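Local coordinates for protein GMP reductase (Trypanosoma brucei brucei, PDB 6JIG) that probably catalyses the irreversible NADPH-dependent deamination of GMP to IMP, and binds guanine nucleotides both in its catalytic barrel and at its CBS domains, at residues Ala326-Gln330 and Leu331-Leu335; Lys362-Gly365 and Ala366-Thr370. The protein carries 1 engineered substitution. All coordinates share one frame; numbering follows the deposited sequence.

Interaction 1: residues Ala326-Gln330 and Leu331-Leu335; sequences AGVPQ and LSAVL
The carboxamide of Gln330 turns one face toward the residues a turn ahead. Val334 CG2 stands over that face, 4.2 Å from Gln330 CD, and the methyl of Ala333 lies obliquely on the same side, its CB 3.9 Å from Gln330 OE1. Gln330 NE2, at the far end of the amide, donates to Ile310 O at the end of strand 307-310, which anchors the amide to the barrel. Gln330 CG is anti to the backbone N (chi1 179°), and a bend at the next bond (72°) folds the amide back toward Val334. The example illustrates a helix start in a (beta/alpha)8 barrel: Pro329, which packs on Met475 of a second subunit, is the N-cap of helix 330-344, which follows the sixth strand. Pro329 O accepts Ala333 N at 3.1 Å and Gln330 O accepts Val334 N at 3.0 Å, the first bonds of the helix. Val334 CG2 presses closely on that second acceptor, 3.2 Å from Gln330 O. Before the cap, Val328 CG1 packs on Ala333 CB at 3.9 Å, and its isopropyl group also meets Pro22 of the second subunit and Phe3 of a third. Ser332 OG bonds to Leu13 N and to Ser6 OG of the third subunit.

Interaction 2: residues Lys362-Gly365 and Ala366-Thr370; sequences KAIG and AGADT
Where helix 357-365 ends, Ile364 and Ala368 are drawn together on the tight side of the turn. Ile364 CG1 lies anti to the carbonyl carbon, and a second bend (chi2 -59°) swings CD1 over the outgoing chain, to 3.3 Å from Ala368 O. The same oxygen receives a CA-H...O contact from Ile364 CA at 3.5 Å and a hydrogen bond from Gln467 NE2, so the isoleucine and helix 463-469 meet at one carbonyl. The methyl of Ala368 rests on the helix backbone, its CB 3.4 Å from Ala363 O, and that of Ala366 sits equally close to Lys362 O. These contacts accompany a Schellman motif. Ala368 N reaches back to Ala363 O at 3.1 Å, enclosing Gly367 N, which bonds to Ile364 O at 2.9 Å from well above the carbonyl plane (62° out of it). Ala366 N still makes a helical bond to Lys362 O at 2.8 Å, with a weak second branch to Ala363 O. Gly367, at phi 115°, reverses the chain in a conformation that would press a side chain against the preceding carbonyl. The looser side begins here: Gly367 and Asp369 are partly exposed, and the carboxylate of Asp369 is held by hydrogen bonds from outside the turn, OD2 by Cys348 N and OD1 by Gln467 NE2. On the inner side Ala363 and Ala368 both touch Ala350 of strand 348-351, while Lys362 extends the other way, NZ bonding to the carbonyls of Val18 and Tyr15.

The two contacts stand at the ends of a helix-strand-helix run of the barrel. Interaction 1 opens helix 330-344, strand 348-351 follows, and interaction 2 closes helix 357-365 just before strand 370-373, the eighth and last of the barrel. Their centres lie 12 Å apart, and they touch directly: Leu331 CD1 meets Ala366 CB at 3.7 Å, and Val334 CG1 and Leu335 CD2 both approach Ala366 O. The start of one helix thus packs on the end of its neighbour around the outside of the barrel. Interaction 1 lies near the GMP site through Gln330, whose side chain is about 5 Å from that of Asp351, a GMP-binding residue.

Interaction 1: residues Ala326-Gln330 and Leu331-Leu335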
loop_
_atom_site.group_PDB
_atom_site.type_symbol
_atom_site.label_atom_id
_atom_site.label_comp_id
_atom_site.label_asym_id
_atom_site.label_seq_id
_atom_site.Cartn_x
_atom_site.Cartn_y
_atom_site.Cartn_z
ATOM N N ALA A 326 -20.352 -2.908 26.927
ATOM C CA ALA A 326 -20.058 -2.770 28.345
ATOM C C ALA A 326 -18.565 -2.910 28.611
ATOM O O ALA A 326 -17.853 -3.619 27.895
ATOM C CB ALA A 326 -20.801 -3.832 29.171
ATOM N N GLY A 327 -18.111 -2.269 29.674
ATOM C CA GLY A 327 -16.709 -2.309 30.041
ATOM C C GLY A 327 -16.331 -1.079 30.844
ATOM O O GLY A 327 -17.130 -0.168 31.059
ATOM N N VAL A 328 -15.087 -1.091 31.318
ATOM C CA VAL A 328 -14.505 0.032 32.054
ATOM C C VAL A 328 -13.048 0.126 31.624
ATOM O O VAL A 328 -12.347 -0.898 31.617
ATOM C CB VAL A 328 -14.604 -0.150 33.580
ATOM C CG1 VAL A 328 -13.953 1.051 34.301
ATOM C CG2 VAL A 328 -16.036 -0.310 34.030
ATOM N N PRO A 329 -12.557 1.310 31.249
ATOM C CA PRO A 329 -11.136 1.456 30.919
ATOM C C PRO A 329 -10.281 0.922 32.058
ATOM O O PRO A 329 -10.558 1.173 33.231
ATOM C CB PRO A 329 -10.976 2.974 30.731
ATOM C CG PRO A 329 -12.376 3.378 30.173
ATOM C CD PRO A 329 -13.313 2.558 31.040
ATOM N N GLN A 330 -9.241 0.169 31.703
ATOM C CA GLN A 330 -8.689 -0.787 32.667
ATOM C C GLN A 330 -7.940 -0.112 33.814
ATOM O O GLN A 330 -7.950 -0.628 34.939
ATOM C CB GLN A 330 -7.781 -1.788 31.950
ATOM C CG GLN A 330 -7.128 -2.837 32.881
ATOM C CD GLN A 330 -8.108 -3.892 33.412
ATOM O OE1 GLN A 330 -9.317 -3.671 33.487
ATOM N NE2 GLN A 330 -7.568 -5.052 33.785
ATOM N N LEU A 331 -7.289 1.033 33.577
ATOM C CA LEU A 331 -6.602 1.677 34.693
ATOM C C LEU A 331 -7.597 2.129 35.746
ATOM O O LEU A 331 -7.382 1.921 36.949
ATOM C CB LEU A 331 -5.744 2.859 34.223
ATOM C CG LEU A 331 -4.876 3.435 35.348
ATOM C CD1 LEU A 331 -3.526 2.717 35.409
ATOM C CD2 LEU A 331 -4.662 4.955 35.205
ATOM N N SER A 332 -8.714 2.714 35.315
ATOM C CA SER A 332 -9.720 3.154 36.276
ATOM C C SER A 332 -10.345 1.957 36.989
ATOM O O SER A 332 -10.733 2.056 38.155
ATOM C CB SER A 332 -10.813 3.966 35.573
ATOM O OG SER A 332 -10.310 5.205 35.096
ATOM N N ALA A 333 -10.498 0.831 36.285
ATOM C CA ALA A 333 -11.091 -0.346 36.925
ATOM C C ALA A 333 -10.183 -0.870 38.029
ATOM O O ALA A 333 -10.646 -1.208 39.128
ATOM C CB ALA A 333 -11.349 -1.441 35.890
ATOM N N VAL A 334 -8.881 -0.927 37.754
ATOM C CA VAL A 334 -7.905 -1.356 38.757
ATOM C C VAL A 334 -7.898 -0.393 39.941
ATOM O O VAL A 334 -7.906 -0.809 41.106
ATOM C CB VAL A 334 -6.516 -1.485 38.108
ATOM C CG1 VAL A 334 -5.415 -1.758 39.175
ATOM C CG2 VAL A 334 -6.538 -2.590 37.047
ATOM N N LEU A 335 -7.865 0.913 39.665
ATOM C CA LEU A 335 -7.872 1.890 40.750
ATOM C C LEU A 335 -9.085 1.714 41.646
ATOM O O LEU A 335 -8.965 1.712 42.876
ATOM C CB LEU A 335 -7.850 3.309 40.185
ATOM C CG LEU A 335 -6.537 3.850 39.610
ATOM C CD1 LEU A 335 -6.819 5.155 38.874
ATOM C CD2 LEU A 335 -5.491 4.083 40.694
#

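Interaction 2: residues Lys362-Gly365 and Ala366-Thr370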
loop_
_atom_site.group_PDB
_atom_site.type_symbol
_atom_site.label_atom_id
_atom_site.label_comp_id
_atom_site.label_asym_id
_atom_site.label_seq_id
_atom_site.Cartn_x
_atom_site.Cartn_y
_atom_site.Cartn_z
ATOM N N LYS A 362 2.426 0.242 35.324
ATOM C CA LYS A 362 1.257 1.065 35.606
ATOM C C LYS A 362 0.201 0.280 36.374
ATOM O O LYS A 362 -0.427 0.812 37.295
ATOM C CB LYS A 362 0.665 1.610 34.298
ATOM C CG LYS A 362 1.642 2.493 33.517
ATOM C CD LYS A 362 1.048 2.935 32.145
ATOM C CE LYS A 362 2.137 3.511 31.244
ATOM N NZ LYS A 362 1.548 4.017 29.944
ATOM N N ALA A 363 -0.031 -0.973 35.985
ATOM C CA ALA A 363 -1.045 -1.775 36.666
ATOM C C ALA A 363 -0.700 -1.956 38.145
ATOM O O ALA A 363 -1.555 -1.776 39.020
ATOM C CB ALA A 363 -1.187 -3.126 35.967
ATOM N N ILE A 364 0.555 -2.301 38.437
ATOM C CA ILE A 364 0.997 -2.432 39.830
ATOM C C ILE A 364 0.911 -1.086 40.544
ATOM O O ILE A 364 0.439 -0.998 41.683
ATOM C CB ILE A 364 2.432 -3.000 39.898
ATOM C CG1 ILE A 364 2.544 -4.334 39.160
ATOM C CG2 ILE A 364 2.872 -3.146 41.346
ATOM C CD1 ILE A 364 1.619 -5.423 39.698
ATOM N N GLY A 365 1.374 -0.015 39.889
ATOM C CA GLY A 365 1.225 1.317 40.459
ATOM C C GLY A 365 -0.211 1.719 40.741
ATOM O O GLY A 365 -0.476 2.474 41.686
ATOM N N ALA A 366 -1.161 1.236 39.938
ATOM C CA ALA A 366 -2.565 1.526 40.194
ATOM C C ALA A 366 -3.168 0.632 41.283
ATOM O O ALA A 366 -4.369 0.736 41.559
ATOM C CB ALA A 366 -3.377 1.383 38.898
ATOM N N GLY A 367 -2.381 -0.239 41.907
ATOM C CA GLY A 367 -2.858 -1.040 43.027
ATOM C C GLY A 367 -2.913 -2.534 42.790
ATOM O O GLY A 367 -3.182 -3.270 43.748
ATOM N N ALA A 368 -2.706 -3.028 41.566
ATOM C CA ALA A 368 -2.794 -4.475 41.351
ATOM C C ALA A 368 -1.647 -5.201 42.039
ATOM O O ALA A 368 -0.524 -4.704 42.093
ATOM C CB ALA A 368 -2.763 -4.822 39.864
ATOM N N ASP A 369 -1.931 -6.414 42.542
ATOM C CA ASP A 369 -0.861 -7.252 43.084
ATOM C C ASP A 369 -0.197 -8.125 42.036
ATOM O O ASP A 369 1.003 -8.419 42.157
ATOM C CB ASP A 369 -1.403 -8.127 44.228
ATOM C CG ASP A 369 -2.014 -7.287 45.316
ATOM O OD1 ASP A 369 -1.244 -6.652 46.053
ATOM O OD2 ASP A 369 -3.256 -7.157 45.351
ATOM N N THR A 370 -0.944 -8.549 41.022
ATOM C CA THR A 370 -0.401 -9.308 39.906
ATOM C C THR A 370 -1.040 -8.807 38.617
ATOM O O THR A 370 -2.048 -8.093 38.631
ATOM C CB THR A 370 -0.681 -10.816 40.019
ATOM O OG1 THR A 370 -2.094 -11.024 40.133
ATOM C CG2 THR A 370 0.049 -11.448 41.223
#